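Putative cytoplasmic protein (Enterobacter cloacae, PDB 4HFL) is a type VI secretion effector of the Tae4 amidase family, which probably hydrolyses amide bonds in the peptidoglycan of rival bacteria. Local coordinates at residues P19-A24 with G123-I128; N26-V31 with I149-C154; K79-T84 with Y91-K96; F101-L106 with T171-K176. All coordinates share one frame; numbering follows the deposited sequence.

Contacts 1 and 4 are neighbours, about 10 Å between centres, because strands 126-133 and 166-174 lie side by side in the four-stranded antiparallel sheet; contact 1 packs helix 21-30 against it and contact 4 packs helix 95-106. Helix 21-30 runs on from contact 1 into contact 2, its centre about 11 Å away, where it meets the loop 149-154. Contact 3, across the chain's centre from contacts 1 and 2, is a small hairpin running into helix 95-106, and it touches contact 4 through Y80, M92 and F101. Along the chain, contact 3 is nested within contacts 1 and 2 and closes before contact 4 opens. Both helices thus pack on one sheet, and the hairpin joins through helix 95-106.

Contact 1: residues P19-A24 with G123-I128; sequences PAFGAA and GKQGII
Q125 lies across F21 with its whole side chain, just ahead of strand 126-133. Its CB is centred over the aromatic face, 4.0 Å from the centroid of the F21 ring and only 7° off the ring normal, a CH-pi contact. With chi1 at 67°, CG is tucked in over the main chain, flanked by N and C; the chain then runs out extended, so the carboxamide continues over the same ring instead of turning away. Amide and ring planes are 22° apart, close to a parallel stack, with Q125 CD 3.7 Å from F21 CD2. The amide nitrogen reaches the inner end of the phenylalanine, Q125 NE2 standing 3.5 Å from F21 CB, and it also donates to the carbonyl of L175, a bond that fixes the rotation of the amide. G126 comes next and brings backbone to the ring: its N lies obliquely 3.5 Å from F21 CE1, while its O sits at the ring edge, in the plane. Here the first turn of helix 21-30, with A20 as its N-cap, is laid against the start of a strand in the antiparallel sheet, and F21 is the residue that spans the gap. Its ring points out from the helix, CG anti to the backbone N, where W25, N146 and L175 also touch it. The strand backbone is fastened on both sides, G126 bonding to W145 and I127 to W173. At I127 the side chain turns to L106, L144 and L175, and A24 of the helix packs on that same L144.

Contact 2: residues N26-V31 with I149-C154; sequences NRFKEV and ICSDDC
The F28 ring is met by S151 over one face and by D152 at its edge. S151 OG stands 3.3 Å above the ring plane, over its centre, and S151 CB makes a CH-pi contact 3.9 Å from the F28 centroid, 26° off the normal. D152 comes from another direction: OD2 lies 3.6 Å from F28 CZ, close to the ring plane, and the carboxylate stands almost perpendicular to the ring at 88°. F28 reaches them because its CG is anti to the backbone N (chi1 -165°). Its ring also touches M63, V66 and L144, so this is the tight, buried part. S151 OG is held there by T143 OG1 and the backbone N of L144, fixing it above the ring. The exposed side of helix 21-30, with N26 and K29, adds almost nothing. On a flank, R27 grips E30 side-on, R27 NE to E30 OE1 at 2.8 Å, each nitrogen taking one oxygen from above the carboxylate plane; R27 packs on Y65 and Y69 of helix 59-69, and E30 OE1 also bonds Y65 OH. Beyond D152 the loop grows exposed at D153, though the disulfide between C150 SG and C154 SG (2.0 Å) closes it into a small ring. OD1 of D152 bonds H141 NE2 and T143 OG1 while OD2 forms a salt bridge with R62; this His-Asp pairing is consistent with part of a papain-like Cys-His-Asp active site.

Contact 3: residues K79-T84 with Y91-K96; sequences KYATVT and YMFRVK
M92, with chi1 at -56° and an extended chain beyond CG, runs alongside Y80 and brings its methyl to that residue, M92 CE lying 3.7 Å from Y80 CB. F93 takes the opposite turn: a chi1 of 57° folds CG back over its own main chain, and the ring swings obliquely to A81, with F93 CZ 3.5 Å from A81 CB. M92 SD is 5.0 Å from the centroid of the Y80 ring, an oblique Met-aromatic contact. These side chains flank a beta hairpin of strands 82-84 and 90-92, in which V83 and Y91 form a hydrogen-bonded antiparallel pair: V83 N to Y91 O is 3.0 Å and Y91 N to V83 O 2.9 Å. Nearer helix 95-106 the strands part, and a water donates to A81 O (2.6 Å from the water oxygen) while accepting from R94 N. A81 CB also covers one face of the R94 guanidinium, 3.8 Å above its plane. On the hairpin face of V83 and Y91 lie V46 of helix 44-52 and, against Y91, helix 59-69; Y91 OH bonds D87. F93 stacks on F55, and Y80 meets F101 edge-to-face.

Contact 4: residues F101-L106 with T171-K176; sequences FLPTVL and TFWSLK
L106 presses on one face of the W173 indole. Its CB sits 3.6 Å from W173 CD1 and makes a CH-pi contact with the five-membered ring, 3.9 Å from that ring's centroid. Further along the same leucine, L106 CD1 lies 3.8 Å above the indole plane, displaced toward the rim, and the two side chains cross at about a right angle. The far end of the indole is met obliquely by the preceding turn: L102 CB is 3.9 Å from W173 CH2, and P103 CD is 4.1 Å from W173 CZ2. W173 reaches all three because its CG lies anti to the carbonyl carbon, chi1 -65°, which carries the indole from strand 166-174 to the helix. The contact thus lays the last turns of helix 95-106 on one side of the four-stranded antiparallel sheet; the axes of the short segments 101-106 and 171-174 run 29° apart and approach to 10.7 Å. The helix is kinked at P103, whose nitrogen has no hydrogen to give to the turn before. The carbonyl O of L102, on the residue before the proline, takes two donors, V105 N and L106 N, the second at 2.9 Å from L106 N to L102 O, and this places L106 on the indole. T104 OG1 turns back to F101 O, on a carbonyl lone pair. Farther out, W173 NE1 donates to the carbonyl of G107, just past the helix end, which pins the polar edge of the indole. I129 of the adjoining strand packs against both L102 and W173.

Contact 1: residues P19-A24 with G123-I128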
loop_
_atom_site.group_PDB
_atom_site.type_symbol
_atom_site.label_atom_id
_atom_site.label_comp_id
_atom_site.label_asym_id
_atom_site.label_seq_id
_atom_site.Cartn_x
_atom_site.Cartn_y
_atom_site.Cartn_z
ATOM N N PRO A 19 -3.877 3.983 12.064
ATOM C CA PRO A 19 -3.097 5.224 11.922
ATOM C C PRO A 19 -4.006 6.417 11.655
ATOM O O PRO A 19 -5.050 6.259 11.009
ATOM C CB PRO A 19 -2.243 4.956 10.668
ATOM C CG PRO A 19 -2.221 3.494 10.504
ATOM C CD PRO A 19 -3.545 2.987 11.023
ATOM N N ALA A 20 -3.640 7.591 12.157
ATOM C CA ALA A 20 -4.366 8.825 11.839
ATOM C C ALA A 20 -4.279 9.033 10.330
ATOM O O ALA A 20 -3.252 8.734 9.705
ATOM C CB ALA A 20 -3.770 10.022 12.598
ATOM N N PHE A 21 -5.357 9.497 9.719
ATOM C CA PHE A 21 -5.326 9.684 8.280
ATOM C C PHE A 21 -4.264 10.722 7.883
ATOM O O PHE A 21 -3.563 10.555 6.887
ATOM C CB PHE A 21 -6.692 10.089 7.744
ATOM C CG PHE A 21 -6.697 10.269 6.257
ATOM C CD1 PHE A 21 -6.643 9.164 5.417
ATOM C CD2 PHE A 21 -6.719 11.537 5.695
ATOM C CE1 PHE A 21 -6.642 9.327 4.037
ATOM C CE2 PHE A 21 -6.719 11.695 4.296
ATOM C CZ PHE A 21 -6.678 10.592 3.487
ATOM N N GLY A 22 -4.144 11.782 8.674
ATOM C CA GLY A 22 -3.205 12.848 8.370
ATOM C C GLY A 22 -1.781 12.341 8.325
ATOM O O GLY A 22 -1.065 12.582 7.357
ATOM N N ALA A 23 -1.370 11.629 9.373
ATOM C CA ALA A 23 -0.021 11.078 9.460
ATOM C C ALA A 23 0.311 10.119 8.308
ATOM O O ALA A 23 1.407 10.170 7.722
ATOM C CB ALA A 23 0.170 10.398 10.791
ATOM N N ALA A 24 -0.629 9.231 8.002
ATOM C CA ALA A 24 -0.457 8.316 6.892
ATOM C C ALA A 24 -0.292 9.113 5.590
ATOM O O ALA A 24 0.631 8.877 4.814
ATOM C CB ALA A 24 -1.657 7.366 6.821
ATOM N N GLY A 123 -17.371 10.556 0.649
ATOM C CA GLY A 123 -17.378 10.959 2.045
ATOM C C GLY A 123 -16.593 10.053 2.977
ATOM O O GLY A 123 -16.823 10.076 4.195
ATOM N N LYS A 124 -15.683 9.252 2.416
ATOM C CA LYS A 124 -14.818 8.386 3.223
ATOM C C LYS A 124 -13.358 8.800 3.026
ATOM O O LYS A 124 -13.015 9.415 2.017
ATOM C CB LYS A 124 -14.993 6.917 2.818
ATOM C CG LYS A 124 -16.448 6.436 2.701
ATOM C CD LYS A 124 -17.074 6.196 4.062
ATOM C CE LYS A 124 -18.548 5.784 3.947
ATOM N NZ LYS A 124 -18.760 4.613 3.072
ATOM N N GLN A 125 -12.501 8.455 3.982
ATOM C CA GLN A 125 -11.055 8.660 3.841
ATOM C C GLN A 125 -10.339 7.507 4.541
ATOM O O GLN A 125 -10.763 7.064 5.622
ATOM C CB GLN A 125 -10.623 10.017 4.441
ATOM C CG GLN A 125 -10.760 10.143 5.967
ATOM C CD GLN A 125 -10.331 11.507 6.476
ATOM O OE1 GLN A 125 -10.380 12.501 5.732
ATOM N NE2 GLN A 125 -9.904 11.570 7.752
ATOM N N GLY A 126 -9.275 6.994 3.930
ATOM C CA GLY A 126 -8.535 5.914 4.558
ATOM C C GLY A 126 -7.616 5.158 3.618
ATOM O O GLY A 126 -7.156 5.689 2.611
ATOM N N ILE A 127 -7.337 3.908 3.971
ATOM C CA ILE A 127 -6.478 3.047 3.168
ATOM C C ILE A 127 -7.337 2.236 2.208
ATOM O O ILE A 127 -8.330 1.646 2.616
ATOM C CB ILE A 127 -5.723 2.049 4.069
ATOM C CG1 ILE A 127 -4.731 2.783 4.974
ATOM C CG2 ILE A 127 -5.004 0.973 3.220
ATOM C CD1 ILE A 127 -4.034 1.863 5.955
ATOM N N ILE A 128 -6.940 2.165 0.940
ATOM C CA ILE A 128 -7.730 1.427 -0.044
ATOM C C ILE A 128 -6.856 0.476 -0.884
ATOM O O ILE A 128 -5.750 0.838 -1.298
ATOM C CB ILE A 128 -8.580 2.401 -0.924
ATOM C CG1 ILE A 128 -9.677 1.650 -1.682
ATOM C CG2 ILE A 128 -7.697 3.207 -1.889
ATOM C CD1 ILE A 128 -10.693 2.598 -2.329
#

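Contact 2: residues N26-V31 with I149-C154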
loop_
_atom_site.group_PDB
_atom_site.type_symbol
_atom_site.label_atom_id
_atom_site.label_comp_id
_atom_site.label_asym_id
_atom_site.label_seq_id
_atom_site.Cartn_x
_atom_site.Cartn_y
_atom_site.Cartn_z
ATOM N N ASN A 26 0.740 12.132 5.156
ATOM C CA ASN A 26 2.019 12.849 5.204
ATOM C C ASN A 26 3.230 11.968 4.893
ATOM O O ASN A 26 4.099 12.331 4.065
ATOM C CB ASN A 26 2.198 13.531 6.570
ATOM C CG ASN A 26 1.220 14.673 6.791
ATOM O OD1 ASN A 26 0.587 15.157 5.849
ATOM N ND2 ASN A 26 1.107 15.127 8.043
ATOM N N ARG A 27 3.298 10.802 5.543
ATOM C CA ARG A 27 4.386 9.866 5.217
ATOM C C ARG A 27 4.325 9.414 3.734
ATOM O O ARG A 27 5.357 9.361 3.003
ATOM C CB ARG A 27 4.390 8.658 6.175
ATOM C CG ARG A 27 4.420 9.001 7.679
ATOM C CD ARG A 27 5.800 9.531 8.183
ATOM N NE ARG A 27 6.028 10.920 7.781
ATOM C CZ ARG A 27 5.428 11.966 8.337
ATOM N NH1 ARG A 27 4.561 11.789 9.330
ATOM N NH2 ARG A 27 5.690 13.194 7.891
ATOM N N PHE A 28 3.111 9.108 3.280
ATOM C CA PHE A 28 2.946 8.701 1.883
ATOM C C PHE A 28 3.456 9.796 0.949
ATOM O O PHE A 28 4.189 9.518 -0.010
ATOM C CB PHE A 28 1.497 8.353 1.544
ATOM C CG PHE A 28 1.350 7.584 0.237
ATOM C CD1 PHE A 28 1.058 6.230 0.241
ATOM C CD2 PHE A 28 1.517 8.224 -0.991
ATOM C CE1 PHE A 28 0.922 5.515 -0.961
ATOM C CE2 PHE A 28 1.384 7.521 -2.193
ATOM C CZ PHE A 28 1.081 6.174 -2.174
ATOM N N LYS A 29 3.062 11.036 1.223
ATOM C CA LYS A 29 3.553 12.161 0.442
ATOM C C LYS A 29 5.062 12.101 0.401
ATOM O O LYS A 29 5.652 12.259 -0.673
ATOM C CB LYS A 29 3.087 13.506 1.025
ATOM C CG LYS A 29 1.718 13.969 0.509
ATOM C CD LYS A 29 1.529 15.482 0.684
ATOM C CE LYS A 29 0.483 16.027 -0.291
ATOM N NZ LYS A 29 0.248 17.495 -0.124
ATOM N N GLU A 30 5.686 11.837 1.555
ATOM C CA GLU A 30 7.150 11.703 1.569
ATOM C C GLU A 30 7.669 10.646 0.591
ATOM O O GLU A 30 8.740 10.827 -0.002
ATOM C CB GLU A 30 7.680 11.417 2.976
ATOM C CG GLU A 30 7.591 12.603 3.936
ATOM C CD GLU A 30 7.734 12.182 5.385
ATOM O OE1 GLU A 30 7.873 10.969 5.655
ATOM O OE2 GLU A 30 7.706 13.064 6.262
ATOM N N VAL A 31 6.943 9.543 0.409
ATOM C CA VAL A 31 7.427 8.591 -0.631
ATOM C C VAL A 31 6.676 8.510 -1.986
ATOM O O VAL A 31 6.791 7.507 -2.700
ATOM C CB VAL A 31 7.632 7.154 -0.078
ATOM C CG1 VAL A 31 8.801 7.118 0.870
ATOM C CG2 VAL A 31 6.366 6.667 0.618
ATOM N N ILE A 149 -9.561 12.008 -4.173
ATOM C CA ILE A 149 -8.392 11.531 -4.914
ATOM C C ILE A 149 -7.660 10.422 -4.150
ATOM O O ILE A 149 -7.843 10.252 -2.945
ATOM C CB ILE A 149 -7.387 12.672 -5.209
ATOM C CG1 ILE A 149 -6.915 13.320 -3.915
ATOM C CG2 ILE A 149 -8.013 13.714 -6.126
ATOM C CD1 ILE A 149 -5.628 14.166 -4.065
ATOM N N CYS A 150 -6.822 9.682 -4.859
ATOM C CA CYS A 150 -5.866 8.784 -4.217
ATOM C C CYS A 150 -4.526 9.480 -4.068
ATOM O O CYS A 150 -4.246 10.432 -4.796
ATOM C CB CYS A 150 -5.696 7.502 -5.021
ATOM S SG CYS A 150 -7.158 6.453 -4.975
ATOM N N SER A 151 -3.705 9.026 -3.118
ATOM C CA SER A 151 -2.407 9.658 -2.870
ATOM C C SER A 151 -1.432 9.426 -4.015
ATOM O O SER A 151 -0.445 10.150 -4.154
ATOM C CB SER A 151 -1.802 9.190 -1.543
ATOM O OG SER A 151 -1.903 7.787 -1.387
ATOM N N ASP A 152 -1.692 8.411 -4.835
ATOM C CA ASP A 152 -0.931 8.278 -6.076
ATOM C C ASP A 152 -1.834 8.060 -7.294
ATOM O O ASP A 152 -2.037 8.983 -8.084
ATOM C CB ASP A 152 0.222 7.255 -5.974
ATOM C CG ASP A 152 -0.238 5.839 -5.613
ATOM O OD1 ASP A 152 -1.455 5.560 -5.474
ATOM O OD2 ASP A 152 0.650 4.977 -5.496
ATOM N N ASP A 153 -2.371 6.856 -7.446
ATOM C CA ASP A 153 -3.338 6.605 -8.508
ATOM C C ASP A 153 -4.457 5.707 -7.995
ATOM O O ASP A 153 -4.200 4.729 -7.285
ATOM C CB ASP A 153 -2.668 5.960 -9.729
ATOM C CG ASP A 153 -1.685 6.892 -10.426
ATOM O OD1 ASP A 153 -0.467 6.759 -10.183
ATOM O OD2 ASP A 153 -2.122 7.752 -11.223
ATOM N N CYS A 154 -5.697 6.046 -8.344
ATOM C CA CYS A 154 -6.833 5.163 -8.064
ATOM C C CYS A 154 -7.021 4.170 -9.195
ATOM O O CYS A 154 -6.634 4.438 -10.339
ATOM C CB CYS A 154 -8.121 5.966 -7.906
ATOM S SG CYS A 154 -8.013 7.224 -6.646
#

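Contact 3: residues K79-T84 with Y91-K96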
loop_
_atom_site.group_PDB
_atom_site.type_symbol
_atom_site.label_atom_id
_atom_site.label_comp_id
_atom_site.label_asym_id
_atom_site.label_seq_id
_atom_site.Cartn_x
_atom_site.Cartn_y
_atom_site.Cartn_z
ATOM N N LYS A 79 5.276 -15.193 6.522
ATOM C CA LYS A 79 4.181 -14.886 5.603
ATOM C C LYS A 79 4.495 -13.706 4.683
ATOM O O LYS A 79 3.862 -13.548 3.632
ATOM C CB LYS A 79 2.885 -14.607 6.374
ATOM C CG LYS A 79 2.337 -15.813 7.121
ATOM C CD LYS A 79 1.125 -15.446 7.964
ATOM C CE LYS A 79 1.365 -15.790 9.429
ATOM N NZ LYS A 79 0.120 -15.733 10.247
ATOM N N TYR A 80 5.476 -12.893 5.068
ATOM C CA TYR A 80 5.734 -11.640 4.364
ATOM C C TYR A 80 7.201 -11.496 3.975
ATOM O O TYR A 80 8.083 -11.564 4.831
ATOM C CB TYR A 80 5.280 -10.451 5.229
ATOM C CG TYR A 80 3.925 -10.678 5.874
ATOM C CD1 TYR A 80 2.766 -10.695 5.110
ATOM C CD2 TYR A 80 3.810 -10.891 7.240
ATOM C CE1 TYR A 80 1.530 -10.918 5.689
ATOM C CE2 TYR A 80 2.578 -11.108 7.828
ATOM C CZ TYR A 80 1.444 -11.119 7.046
ATOM O OH TYR A 80 0.216 -11.333 7.621
ATOM N N ALA A 81 7.459 -11.298 2.684
ATOM C CA ALA A 81 8.829 -11.105 2.199
ATOM C C ALA A 81 9.295 -9.698 2.537
ATOM O O ALA A 81 8.667 -8.717 2.130
ATOM C CB ALA A 81 8.913 -11.340 0.695
ATOM N N THR A 82 10.390 -9.601 3.288
ATOM C CA THR A 82 10.873 -8.308 3.756
ATOM C C THR A 82 12.379 -8.181 3.588
ATOM O O THR A 82 13.109 -9.164 3.730
ATOM C CB THR A 82 10.520 -8.079 5.250
ATOM O OG1 THR A 82 11.156 -9.081 6.053
ATOM C CG2 THR A 82 8.997 -8.143 5.473
ATOM N N VAL A 83 12.840 -6.976 3.262
ATOM C CA VAL A 83 14.256 -6.649 3.450
ATOM C C VAL A 83 14.323 -5.470 4.413
ATOM O O VAL A 83 13.313 -5.120 5.032
ATOM C CB VAL A 83 14.995 -6.312 2.136
ATOM C CG1 VAL A 83 15.019 -7.531 1.186
ATOM C CG2 VAL A 83 14.380 -5.088 1.465
ATOM N N THR A 84 15.500 -4.864 4.546
ATOM C CA THR A 84 15.662 -3.668 5.376
ATOM C C THR A 84 16.067 -2.457 4.538
ATOM O O THR A 84 16.691 -2.596 3.480
ATOM C CB THR A 84 16.733 -3.872 6.452
ATOM O OG1 THR A 84 17.988 -4.155 5.816
ATOM C CG2 THR A 84 16.357 -5.022 7.377
ATOM N N TYR A 91 10.792 -3.786 5.116
ATOM C CA TYR A 91 10.001 -3.345 3.980
ATOM C C TYR A 91 9.566 -4.533 3.130
ATOM O O TYR A 91 10.410 -5.340 2.706
ATOM C CB TYR A 91 10.812 -2.341 3.150
ATOM C CG TYR A 91 11.012 -1.031 3.885
ATOM C CD1 TYR A 91 10.095 0.002 3.760
ATOM C CD2 TYR A 91 12.101 -0.839 4.725
ATOM C CE1 TYR A 91 10.272 1.207 4.449
ATOM C CE2 TYR A 91 12.281 0.354 5.407
ATOM C CZ TYR A 91 11.361 1.368 5.267
ATOM O OH TYR A 91 11.544 2.556 5.944
ATOM N N MET A 92 8.254 -4.657 2.917
ATOM C CA MET A 92 7.717 -5.668 2.004
ATOM C C MET A 92 7.880 -5.153 0.584
ATOM O O MET A 92 7.861 -3.941 0.364
ATOM C CB MET A 92 6.232 -5.958 2.278
ATOM C CG MET A 92 5.887 -6.378 3.706
ATOM S SD MET A 92 4.148 -6.897 3.893
ATOM C CE MET A 92 4.109 -7.016 5.693
ATOM N N PHE A 93 8.049 -6.068 -0.375
ATOM C CA PHE A 93 8.276 -5.680 -1.761
ATOM C C PHE A 93 7.334 -6.434 -2.724
ATOM O O PHE A 93 7.403 -6.237 -3.941
ATOM C CB PHE A 93 9.748 -5.882 -2.144
ATOM C CG PHE A 93 10.238 -7.290 -1.942
ATOM C CD1 PHE A 93 10.128 -8.227 -2.966
ATOM C CD2 PHE A 93 10.800 -7.677 -0.735
ATOM C CE1 PHE A 93 10.575 -9.527 -2.793
ATOM C CE2 PHE A 93 11.257 -8.972 -0.554
ATOM C CZ PHE A 93 11.135 -9.904 -1.588
ATOM N N ARG A 94 6.451 -7.268 -2.159
ATOM C CA ARG A 94 5.374 -7.927 -2.912
ATOM C C ARG A 94 4.002 -7.394 -2.495
ATOM O O ARG A 94 3.649 -7.383 -1.304
ATOM C CB ARG A 94 5.417 -9.444 -2.710
ATOM C CG ARG A 94 6.573 -10.119 -3.423
ATOM C CD ARG A 94 6.786 -11.532 -2.909
ATOM N NE ARG A 94 8.162 -11.981 -3.123
ATOM C CZ ARG A 94 8.635 -13.166 -2.748
ATOM N NH1 ARG A 94 7.840 -14.036 -2.142
ATOM N NH2 ARG A 94 9.904 -13.484 -2.979
ATOM N N VAL A 95 3.213 -6.957 -3.470
ATOM C CA VAL A 95 1.943 -6.318 -3.134
ATOM C C VAL A 95 0.941 -7.285 -2.483
ATOM O O VAL A 95 0.139 -6.883 -1.633
ATOM C CB VAL A 95 1.343 -5.552 -4.341
ATOM C CG1 VAL A 95 0.717 -6.512 -5.353
ATOM C CG2 VAL A 95 0.331 -4.529 -3.863
ATOM N N LYS A 96 1.003 -8.561 -2.860
ATOM C CA LYS A 96 0.118 -9.580 -2.282
ATOM C C LYS A 96 0.364 -9.721 -0.777
ATOM O O LYS A 96 -0.566 -9.975 0.005
ATOM C CB LYS A 96 0.325 -10.921 -2.998
ATOM C CG LYS A 96 0.889 -12.024 -2.126
ATOM C CD LYS A 96 1.934 -12.851 -2.873
ATOM C CE LYS A 96 2.574 -13.873 -1.938
ATOM N NZ LYS A 96 3.783 -14.510 -2.526
HETATM O O HOH W 1 6.757 -8.757 0.408
#

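Contact 4: residues F101-L106 with T171-K176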
loop_
_atom_site.group_PDB
_atom_site.type_symbol
_atom_site.label_atom_id
_atom_site.label_comp_id
_atom_site.label_asym_id
_atom_site.label_seq_id
_atom_site.Cartn_x
_atom_site.Cartn_y
_atom_site.Cartn_z
ATOM N N PHE A 101 -1.278 -8.573 4.718
ATOM C CA PHE A 101 -0.858 -8.038 5.998
ATOM C C PHE A 101 -1.879 -7.087 6.602
ATOM O O PHE A 101 -2.132 -7.131 7.806
ATOM C CB PHE A 101 0.472 -7.316 5.840
ATOM C CG PHE A 101 0.985 -6.697 7.112
ATOM C CD1 PHE A 101 1.128 -7.460 8.265
ATOM C CD2 PHE A 101 1.347 -5.357 7.147
ATOM C CE1 PHE A 101 1.615 -6.890 9.444
ATOM C CE2 PHE A 101 1.842 -4.776 8.323
ATOM C CZ PHE A 101 1.973 -5.542 9.467
ATOM N N LEU A 102 -2.450 -6.220 5.773
ATOM C CA LEU A 102 -3.321 -5.162 6.294
ATOM C C LEU A 102 -4.467 -5.602 7.241
ATOM O O LEU A 102 -4.630 -5.015 8.317
ATOM C CB LEU A 102 -3.825 -4.278 5.143
ATOM C CG LEU A 102 -2.698 -3.366 4.655
ATOM C CD1 LEU A 102 -3.018 -2.747 3.302
ATOM C CD2 LEU A 102 -2.447 -2.276 5.704
ATOM N N PRO A 103 -5.264 -6.620 6.861
ATOM C CA PRO A 103 -6.335 -6.969 7.807
ATOM C C PRO A 103 -5.823 -7.544 9.143
ATOM O O PRO A 103 -6.507 -7.434 10.164
ATOM C CB PRO A 103 -7.159 -8.016 7.041
ATOM C CG PRO A 103 -6.234 -8.559 6.000
ATOM C CD PRO A 103 -5.363 -7.392 5.608
ATOM N N THR A 104 -4.625 -8.120 9.151
ATOM C CA THR A 104 -4.105 -8.716 10.385
ATOM C C THR A 104 -3.761 -7.663 11.417
ATOM O O THR A 104 -3.621 -7.981 12.596
ATOM C CB THR A 104 -2.857 -9.576 10.132
ATOM O OG1 THR A 104 -1.734 -8.725 9.871
ATOM C CG2 THR A 104 -3.085 -10.507 8.935
ATOM N N VAL A 105 -3.606 -6.413 10.977
ATOM C CA VAL A 105 -3.286 -5.321 11.905
ATOM C C VAL A 105 -4.402 -4.274 12.048
ATOM O O VAL A 105 -4.541 -3.647 13.100
ATOM C CB VAL A 105 -1.912 -4.661 11.581
ATOM C CG1 VAL A 105 -0.784 -5.627 11.918
ATOM C CG2 VAL A 105 -1.823 -4.239 10.106
ATOM N N LEU A 106 -5.223 -4.121 11.012
ATOM C CA LEU A 106 -6.317 -3.149 11.052
ATOM C C LEU A 106 -7.675 -3.767 11.394
ATOM O O LEU A 106 -8.624 -3.038 11.724
ATOM C CB LEU A 106 -6.429 -2.420 9.712
ATOM C CG LEU A 106 -5.156 -1.757 9.229
ATOM C CD1 LEU A 106 -5.370 -1.100 7.861
ATOM C CD2 LEU A 106 -4.704 -0.716 10.272
ATOM N N THR A 171 -11.146 -2.724 -1.501
ATOM C CA THR A 171 -11.239 -3.058 -0.089
ATOM C C THR A 171 -10.623 -1.875 0.664
ATOM O O THR A 171 -9.549 -1.383 0.296
ATOM C CB THR A 171 -10.466 -4.373 0.195
ATOM O OG1 THR A 171 -11.113 -5.460 -0.478
ATOM C CG2 THR A 171 -10.436 -4.692 1.679
ATOM N N PHE A 172 -11.309 -1.427 1.708
ATOM C CA PHE A 172 -11.095 -0.114 2.276
ATOM C C PHE A 172 -11.278 -0.087 3.793
ATOM O O PHE A 172 -12.265 -0.651 4.317
ATOM C CB PHE A 172 -12.086 0.867 1.645
ATOM C CG PHE A 172 -12.158 2.197 2.358
ATOM C CD1 PHE A 172 -11.274 3.209 2.032
ATOM C CD2 PHE A 172 -13.112 2.432 3.341
ATOM C CE1 PHE A 172 -11.325 4.434 2.687
ATOM C CE2 PHE A 172 -13.175 3.658 4.004
ATOM C CZ PHE A 172 -12.278 4.660 3.672
ATOM N N TRP A 173 -10.343 0.599 4.465
ATOM C CA TRP A 173 -10.421 0.900 5.910
ATOM C C TRP A 173 -10.436 2.402 6.134
ATOM O O TRP A 173 -9.561 3.123 5.631
ATOM C CB TRP A 173 -9.197 0.352 6.665
ATOM C CG TRP A 173 -9.056 -1.157 6.694
ATOM C CD1 TRP A 173 -9.389 -1.981 7.724
ATOM C CD2 TRP A 173 -8.503 -1.997 5.670
ATOM N NE1 TRP A 173 -9.111 -3.288 7.395
ATOM C CE2 TRP A 173 -8.558 -3.324 6.145
ATOM C CE3 TRP A 173 -7.974 -1.757 4.392
ATOM C CZ2 TRP A 173 -8.112 -4.411 5.386
ATOM C CZ3 TRP A 173 -7.531 -2.834 3.645
ATOM C CH2 TRP A 173 -7.609 -4.149 4.142
ATOM N N SER A 174 -11.400 2.880 6.916
ATOM C CA SER A 174 -11.444 4.293 7.290
ATOM C C SER A 174 -10.290 4.642 8.224
ATOM O O SER A 174 -9.953 3.873 9.135
ATOM C CB SER A 174 -12.774 4.625 7.999
ATOM O OG SER A 174 -13.831 4.723 7.069
ATOM N N LEU A 175 -9.695 5.810 8.006
ATOM C CA LEU A 175 -8.736 6.351 8.961
ATOM C C LEU A 175 -9.246 7.692 9.458
ATOM O O LEU A 175 -9.792 8.482 8.668
ATOM C CB LEU A 175 -7.344 6.490 8.329
ATOM C CG LEU A 175 -6.638 5.228 7.795
ATOM C CD1 LEU A 175 -5.253 5.589 7.277
ATOM C CD2 LEU A 175 -6.525 4.118 8.844
ATOM N N LYS A 176 -9.098 7.939 10.769
ATOM C CA LYS A 176 -9.398 9.244 11.340
ATOM C C LYS A 176 -8.156 10.130 11.332
ATOM O O LYS A 176 -8.280 11.318 11.100
ATOM C CB LYS A 176 -9.922 9.115 12.765
ATOM C CG LYS A 176 -11.415 8.874 12.833
ATOM C CD LYS A 176 -12.169 10.144 13.245
ATOM C CE LYS A 176 -11.857 10.513 14.687
ATOM N NZ LYS A 176 -12.823 11.489 15.279
#